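Local coordinates for Serine/threonine-protein kinase Tel1 (Chaetomium thermophilum, PDB 6SKY), which probably phosphorylates serine and threonine in [ST]-Q motifs as a DNA damage sensor kinase of the ATM subfamily, and binds ATP with magnesium, at residues Thr2743-Ala2748 and Gly2773-Ile2778; Ala2748-Gly2753 and Val2796-Thr2801. All coordinates share one frame; numbering follows the deposited sequence.

Contact 1 (Thr2743-Ala2748 and Gly2773-Ile2778); sequences TRTTAA and GEVVHI. With AGS (phosphothiophosphoric acid-adenylate ester), chain C.
In the kinase domain of this PI3K-related enzyme, the short strand 2775-2777 leads toward the nucleotide, and its start rests on helix 2732-2755 through Thr2745 and Val2775. The backbone N of Val2775 points almost straight at Thr2745 OG1 (N-H...O 166°), but at 3.5 Å the hydrogen bond is weak. The hydroxyl is placed for it by a chi1 of 49°, which sets OG1 between the backbone N and the carbonyl carbon; its stronger partner is the carbonyl of Asn2741, one turn back. Thr2745 also straddles the root of Glu2774, whose CB lies 3.5 Å from Thr2745 CG2. Their side chains cross at about a right angle, and Glu2774 OE1 ends 3.7 Å from Thr2745 CG2, while OE2 has a weak hydrogen bond to Thr2772 OG1 and a long, weak ion pair with Arg2647. Both methyls of Val2775 face Thr2746 OG1, with CG1 the nearer at 3.9 Å; that hydroxyl is bonded to the carbonyl of Tyr2742. Val2775 also packs against Leu2768 of strand 2766-2769, its partner in a small antiparallel sheet. Ile2778 lines the pocket of the ATP analogue AGS, its CD1 3.4 Å from AGS N7, and helix 2816-2828 packs on Thr2743, Arg2744 and Ala2747.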
loop_
_atom_site.group_PDB
_atom_site.type_symbol
_atom_site.label_atom_id
_atom_site.label_comp_id
_atom_site.label_asym_id
_atom_site.label_seq_id
_atom_site.Cartn_x
_atom_site.Cartn_y
_atom_site.Cartn_z
ATOM N N THR A 2743 26.656 -8.362 12.719
ATOM C CA THR A 2743 25.245 -8.067 12.951
ATOM C C THR A 2743 24.369 -8.571 11.811
ATOM O O THR A 2743 23.292 -9.127 12.047
ATOM C CB THR A 2743 25.048 -6.572 13.148
ATOM O OG1 THR A 2743 26.021 -6.079 14.066
ATOM C CG2 THR A 2743 23.705 -6.302 13.713
ATOM N N ARG A 2744 24.819 -8.414 10.571
ATOM C CA ARG A 2744 24.011 -8.838 9.436
ATOM C C ARG A 2744 23.882 -10.349 9.352
ATOM O O ARG A 2744 22.792 -10.865 9.087
ATOM C CB ARG A 2744 24.604 -8.305 8.147
ATOM C CG ARG A 2744 24.289 -6.884 7.864
ATOM C CD ARG A 2744 25.049 -6.453 6.666
ATOM N NE ARG A 2744 24.760 -5.080 6.300
ATOM C CZ ARG A 2744 25.369 -4.447 5.312
ATOM N NH1 ARG A 2744 25.052 -3.201 5.027
ATOM N NH2 ARG A 2744 26.298 -5.066 4.610
ATOM N N THR A 2745 24.978 -11.084 9.527
ATOM C CA THR A 2745 24.871 -12.535 9.466
ATOM C C THR A 2745 24.070 -13.088 10.631
ATOM O O THR A 2745 23.331 -14.063 10.457
ATOM C CB THR A 2745 26.251 -13.166 9.411
ATOM O OG1 THR A 2745 27.068 -12.609 10.431
ATOM C CG2 THR A 2745 26.884 -12.881 8.099
ATOM N N THR A 2746 24.155 -12.461 11.805
ATOM C CA THR A 2746 23.317 -12.882 12.920
ATOM C C THR A 2746 21.845 -12.648 12.628
ATOM O O THR A 2746 21.010 -13.499 12.928
ATOM C CB THR A 2746 23.742 -12.150 14.182
ATOM O OG1 THR A 2746 25.139 -12.347 14.376
ATOM C CG2 THR A 2746 23.026 -12.682 15.370
ATOM N N ALA A 2747 21.506 -11.511 12.026
ATOM C CA ALA A 2747 20.114 -11.239 11.689
ATOM C C ALA A 2747 19.576 -12.242 10.679
ATOM O O ALA A 2747 18.461 -12.760 10.828
ATOM C CB ALA A 2747 19.982 -9.822 11.151
ATOM N N ALA A 2748 20.351 -12.522 9.633
ATOM C CA ALA A 2748 19.891 -13.452 8.609
ATOM C C ALA A 2748 19.682 -14.844 9.179
ATOM O O ALA A 2748 18.661 -15.485 8.913
ATOM C CB ALA A 2748 20.873 -13.489 7.448
ATOM N N GLY A 2773 34.509 -11.481 10.506
ATOM C CA GLY A 2773 33.603 -11.028 11.525
ATOM C C GLY A 2773 32.269 -11.729 11.570
ATOM O O GLY A 2773 31.512 -11.504 12.509
ATOM N N GLU A 2774 31.959 -12.580 10.610
ATOM C CA GLU A 2774 30.641 -13.181 10.554
ATOM C C GLU A 2774 30.577 -14.479 11.341
ATOM O O GLU A 2774 31.593 -15.082 11.672
ATOM C CB GLU A 2774 30.233 -13.423 9.115
ATOM C CG GLU A 2774 31.316 -13.860 8.228
ATOM C CD GLU A 2774 31.077 -13.400 6.824
ATOM O OE1 GLU A 2774 30.225 -12.511 6.641
ATOM O OE2 GLU A 2774 31.732 -13.917 5.899
ATOM N N VAL A 2775 29.354 -14.895 11.647
ATOM C CA VAL A 2775 29.089 -16.098 12.421
ATOM C C VAL A 2775 28.747 -17.236 11.477
ATOM O O VAL A 2775 28.185 -17.035 10.399
ATOM C CB VAL A 2775 27.958 -15.874 13.444
ATOM C CG1 VAL A 2775 28.228 -14.648 14.235
ATOM C CG2 VAL A 2775 26.638 -15.747 12.754
ATOM N N VAL A 2776 29.110 -18.444 11.881
ATOM C CA VAL A 2776 28.807 -19.660 11.145
ATOM C C VAL A 2776 28.032 -20.571 12.075
ATOM O O VAL A 2776 28.446 -20.796 13.212
ATOM C CB VAL A 2776 30.081 -20.355 10.632
ATOM C CG1 VAL A 2776 29.747 -21.387 9.583
ATOM C CG2 VAL A 2776 31.058 -19.343 10.088
ATOM N N HIS A 2777 26.906 -21.078 11.608
ATOM C CA HIS A 2777 26.109 -22.021 12.368
ATOM C C HIS A 2777 26.301 -23.410 11.788
ATOM O O HIS A 2777 26.161 -23.611 10.581
ATOM C CB HIS A 2777 24.639 -21.620 12.361
ATOM C CG HIS A 2777 24.321 -20.512 13.312
ATOM N ND1 HIS A 2777 23.491 -20.679 14.395
ATOM C CD2 HIS A 2777 24.736 -19.229 13.352
ATOM C CE1 HIS A 2777 23.405 -19.544 15.059
ATOM N NE2 HIS A 2777 24.150 -18.648 14.446
ATOM N N ILE A 2778 26.659 -24.353 12.648
ATOM C CA ILE A 2778 26.912 -25.727 12.268
ATOM C C ILE A 2778 25.930 -26.598 13.034
ATOM O O ILE A 2778 25.186 -26.118 13.880
ATOM C CB ILE A 2778 28.366 -26.139 12.551
ATOM C CG1 ILE A 2778 28.663 -26.034 14.034
ATOM C CG2 ILE A 2778 29.311 -25.239 11.824
ATOM C CD1 ILE A 2778 30.053 -26.319 14.372
HETATM P PG AGS C . 28.859 -31.671 22.576
HETATM S S1G AGS C . 28.105 -30.043 23.336
HETATM O O2G AGS C . 28.077 -32.083 21.301
HETATM O O3G AGS C . 28.780 -32.819 23.618
HETATM P PB AGS C . 30.706 -30.629 20.913
HETATM O O1B AGS C . 29.632 -29.668 20.605
HETATM O O2B AGS C . 32.069 -30.011 21.216
HETATM O O3B AGS C . 30.347 -31.466 22.190
HETATM P PA AGS C . 32.289 -31.721 18.963
HETATM O O1A AGS C . 33.066 -32.834 19.520
HETATM O O2A AGS C . 31.995 -31.832 17.468
HETATM O O3A AGS C . 30.893 -31.588 19.679
HETATM O "O5'" AGS C . 33.080 -30.407 19.282
HETATM C "C5'" AGS C . 34.372 -30.222 18.689
HETATM C "C4'" AGS C . 34.801 -28.790 18.845
HETATM O "O4'" AGS C . 35.100 -28.240 17.549
HETATM C "C3'" AGS C . 33.766 -27.855 19.456
HETATM O "O3'" AGS C . 34.390 -26.810 20.190
HETATM C "C2'" AGS C . 33.021 -27.327 18.233
HETATM O "O2'" AGS C . 32.537 -26.011 18.458
HETATM C "C1'" AGS C . 34.111 -27.306 17.163
HETATM N N9 AGS C . 33.629 -27.676 15.841
HETATM C C8 AGS C . 32.699 -28.631 15.542
HETATM N N7 AGS C . 32.457 -28.757 14.262
HETATM C C5 AGS C . 33.292 -27.822 13.679
HETATM C C6 AGS C . 33.510 -27.453 12.340
HETATM N N6 AGS C . 32.881 -28.011 11.305
HETATM N N1 AGS C . 34.410 -26.480 12.098
HETATM C C2 AGS C . 35.042 -25.918 13.129
HETATM N N3 AGS C . 34.919 -26.181 14.430
HETATM C C4 AGS C . 34.020 -27.147 14.639
#

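Contact 2 (Ala2748-Gly2753 and Val2796-Thr2801); sequences AISMLG and VPFRLT
Aromatic packing comes first: Ser2750, on helix 2732-2755 of the kinase domain, lays its CB over one face of Phe2798, in the loop that runs from strand 2775-2777 to helix 2802-2806. In this CH-pi contact Ser2750 CB is 3.9 Å from the centroid of the Phe2798 ring and 15° off its normal, so the approach is nearly perpendicular. Pro2797 CG lies over the opposite face of the Phe2798 ring, 3.9 Å above the plane and offset toward the rim, and Leu2800 CD2 meets the edge in plane.

Apolar contact adds Met2751. Its CB starts away from the loop, but the chain bends at chi2 and chi3 and brings Met2751 CE obliquely to 3.8 Å from Phe2798 CE1. Helix 2916-2927, within the FATC range, touches Met2751, Pro2797 and Phe2798, and Met2751 also packs on helix 2816-2828.

Polar groups play a lesser part. Ser2750 O lies 3.5 Å from Phe2798 CD1, and Ser2750 OG turns back to the carbonyl of Thr2746 in its own helix. The backbone of Gly2753 passes near that of Pro2797, with no bond between them.

With no hydrogen bond between the segments, this buried join of loop to helix rests on shape and van der Waals contact, and the serine serves it through its carbon while its hydroxyl is satisfied within the helix.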
loop_
_atom_site.group_PDB
_atom_site.type_symbol
_atom_site.label_atom_id
_atom_site.label_comp_id
_atom_site.label_asym_id
_atom_site.label_seq_id
_atom_site.Cartn_x
_atom_site.Cartn_y
_atom_site.Cartn_z
ATOM N N ALA A 2748 20.351 -12.522 9.633
ATOM C CA ALA A 2748 19.891 -13.452 8.609
ATOM C C ALA A 2748 19.682 -14.844 9.179
ATOM O O ALA A 2748 18.661 -15.485 8.913
ATOM C CB ALA A 2748 20.873 -13.489 7.448
ATOM N N ILE A 2749 20.628 -15.334 9.979
ATOM C CA ILE A 2749 20.455 -16.681 10.504
ATOM C C ILE A 2749 19.366 -16.721 11.560
ATOM O O ILE A 2749 18.703 -17.740 11.721
ATOM C CB ILE A 2749 21.779 -17.245 11.042
ATOM C CG1 ILE A 2749 21.686 -18.761 11.172
ATOM C CG2 ILE A 2749 22.104 -16.650 12.383
ATOM C CD1 ILE A 2749 21.344 -19.466 9.914
ATOM N N SER A 2750 19.115 -15.618 12.258
ATOM C CA SER A 2750 18.038 -15.599 13.237
ATOM C C SER A 2750 16.682 -15.725 12.564
ATOM O O SER A 2750 15.850 -16.541 12.972
ATOM C CB SER A 2750 18.122 -14.324 14.063
ATOM O OG SER A 2750 19.273 -14.339 14.876
ATOM N N MET A 2751 16.443 -14.942 11.514
ATOM C CA MET A 2751 15.166 -15.053 10.812
ATOM C C MET A 2751 15.022 -16.405 10.132
ATOM O O MET A 2751 13.969 -17.046 10.220
ATOM C CB MET A 2751 15.011 -13.932 9.794
ATOM C CG MET A 2751 14.578 -12.621 10.388
ATOM S SD MET A 2751 13.141 -12.766 11.445
ATOM C CE MET A 2751 13.876 -12.549 13.054
ATOM N N LEU A 2752 16.069 -16.856 9.451
ATOM C CA LEU A 2752 15.984 -18.112 8.718
ATOM C C LEU A 2752 15.800 -19.296 9.650
ATOM O O LEU A 2752 15.109 -20.253 9.304
ATOM C CB LEU A 2752 17.231 -18.287 7.869
ATOM C CG LEU A 2752 16.994 -18.534 6.395
ATOM C CD1 LEU A 2752 18.140 -17.982 5.609
ATOM C CD2 LEU A 2752 16.874 -20.006 6.179
ATOM N N GLY A 2753 16.410 -19.261 10.834
ATOM C CA GLY A 2753 16.228 -20.329 11.784
ATOM C C GLY A 2753 14.954 -20.251 12.578
ATOM O O GLY A 2753 14.532 -21.261 13.137
ATOM N N VAL A 2796 12.672 -20.575 22.788
ATOM C CA VAL A 2796 13.054 -19.280 22.234
ATOM C C VAL A 2796 13.136 -19.424 20.723
ATOM O O VAL A 2796 13.480 -20.503 20.230
ATOM C CB VAL A 2796 14.386 -18.784 22.813
ATOM C CG1 VAL A 2796 14.207 -18.320 24.227
ATOM C CG2 VAL A 2796 15.419 -19.879 22.745
ATOM N N PRO A 2797 12.834 -18.383 19.949
ATOM C CA PRO A 2797 12.911 -18.523 18.493
ATOM C C PRO A 2797 14.332 -18.602 17.969
ATOM O O PRO A 2797 14.566 -19.244 16.941
ATOM C CB PRO A 2797 12.187 -17.272 17.990
ATOM C CG PRO A 2797 12.295 -16.319 19.084
ATOM C CD PRO A 2797 12.277 -17.086 20.344
ATOM N N PHE A 2798 15.282 -17.966 18.641
ATOM C CA PHE A 2798 16.681 -17.981 18.248
ATOM C C PHE A 2798 17.497 -17.520 19.442
ATOM O O PHE A 2798 16.950 -17.126 20.470
ATOM C CB PHE A 2798 16.929 -17.109 17.015
ATOM C CG PHE A 2798 16.189 -15.802 17.019
ATOM C CD1 PHE A 2798 15.032 -15.648 16.291
ATOM C CD2 PHE A 2798 16.663 -14.724 17.728
ATOM C CE1 PHE A 2798 14.368 -14.459 16.288
ATOM C CE2 PHE A 2798 15.995 -13.542 17.721
ATOM C CZ PHE A 2798 14.852 -13.409 17.001
ATOM N N ARG A 2799 18.815 -17.573 19.299
ATOM C CA ARG A 2799 19.724 -17.192 20.375
ATOM C C ARG A 2799 20.003 -15.698 20.303
ATOM O O ARG A 2799 20.602 -15.217 19.342
ATOM C CB ARG A 2799 21.021 -17.985 20.302
ATOM C CG ARG A 2799 21.922 -17.701 21.457
ATOM C CD ARG A 2799 23.147 -18.552 21.450
ATOM N NE ARG A 2799 23.864 -18.410 22.702
ATOM C CZ ARG A 2799 23.787 -19.268 23.701
ATOM N NH1 ARG A 2799 24.457 -19.057 24.810
ATOM N NH2 ARG A 2799 23.047 -20.342 23.584
ATOM N N LEU A 2800 19.546 -14.965 21.310
ATOM C CA LEU A 2800 19.752 -13.527 21.415
ATOM C C LEU A 2800 20.085 -13.162 22.852
ATOM O O LEU A 2800 19.461 -12.292 23.454
ATOM C CB LEU A 2800 18.531 -12.762 20.924
ATOM C CG LEU A 2800 18.709 -11.345 20.403
ATOM C CD1 LEU A 2800 19.632 -11.341 19.228
ATOM C CD2 LEU A 2800 17.372 -10.793 20.006
ATOM N N THR A 2801 21.048 -13.858 23.441
ATOM C CA THR A 2801 21.423 -13.594 24.820
ATOM C C THR A 2801 22.102 -12.231 24.933
ATOM O O THR A 2801 22.232 -11.490 23.965
ATOM C CB THR A 2801 22.319 -14.708 25.340
ATOM O OG1 THR A 2801 23.585 -14.650 24.686
ATOM C CG2 THR A 2801 21.695 -16.034 25.052
#

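Both contacts draw on helix 2732-2755, one turn after another, and share Ala2748; their centres are 10 Å apart. Contact 1 sets the strand against the helix, with Ile2778 at its far end, and contact 2 seats the loop 2796-2801 further along the chain. They meet directly where His2777 NE2 packs 3.5 Å from Ile2749 CG2, and Ser2750 OG of contact 2 donates a hydrogen bond to Thr2746 O of contact 1. Arg2761 ties the second segments together: its side chain bonds His2777 ND1 and Ile2778 O, while its carbonyl takes Arg2799 NH2. Of the residues in the four segments, Ile2778 belongs to the nucleotide pocket, and Asp2779 beside it binds magnesium.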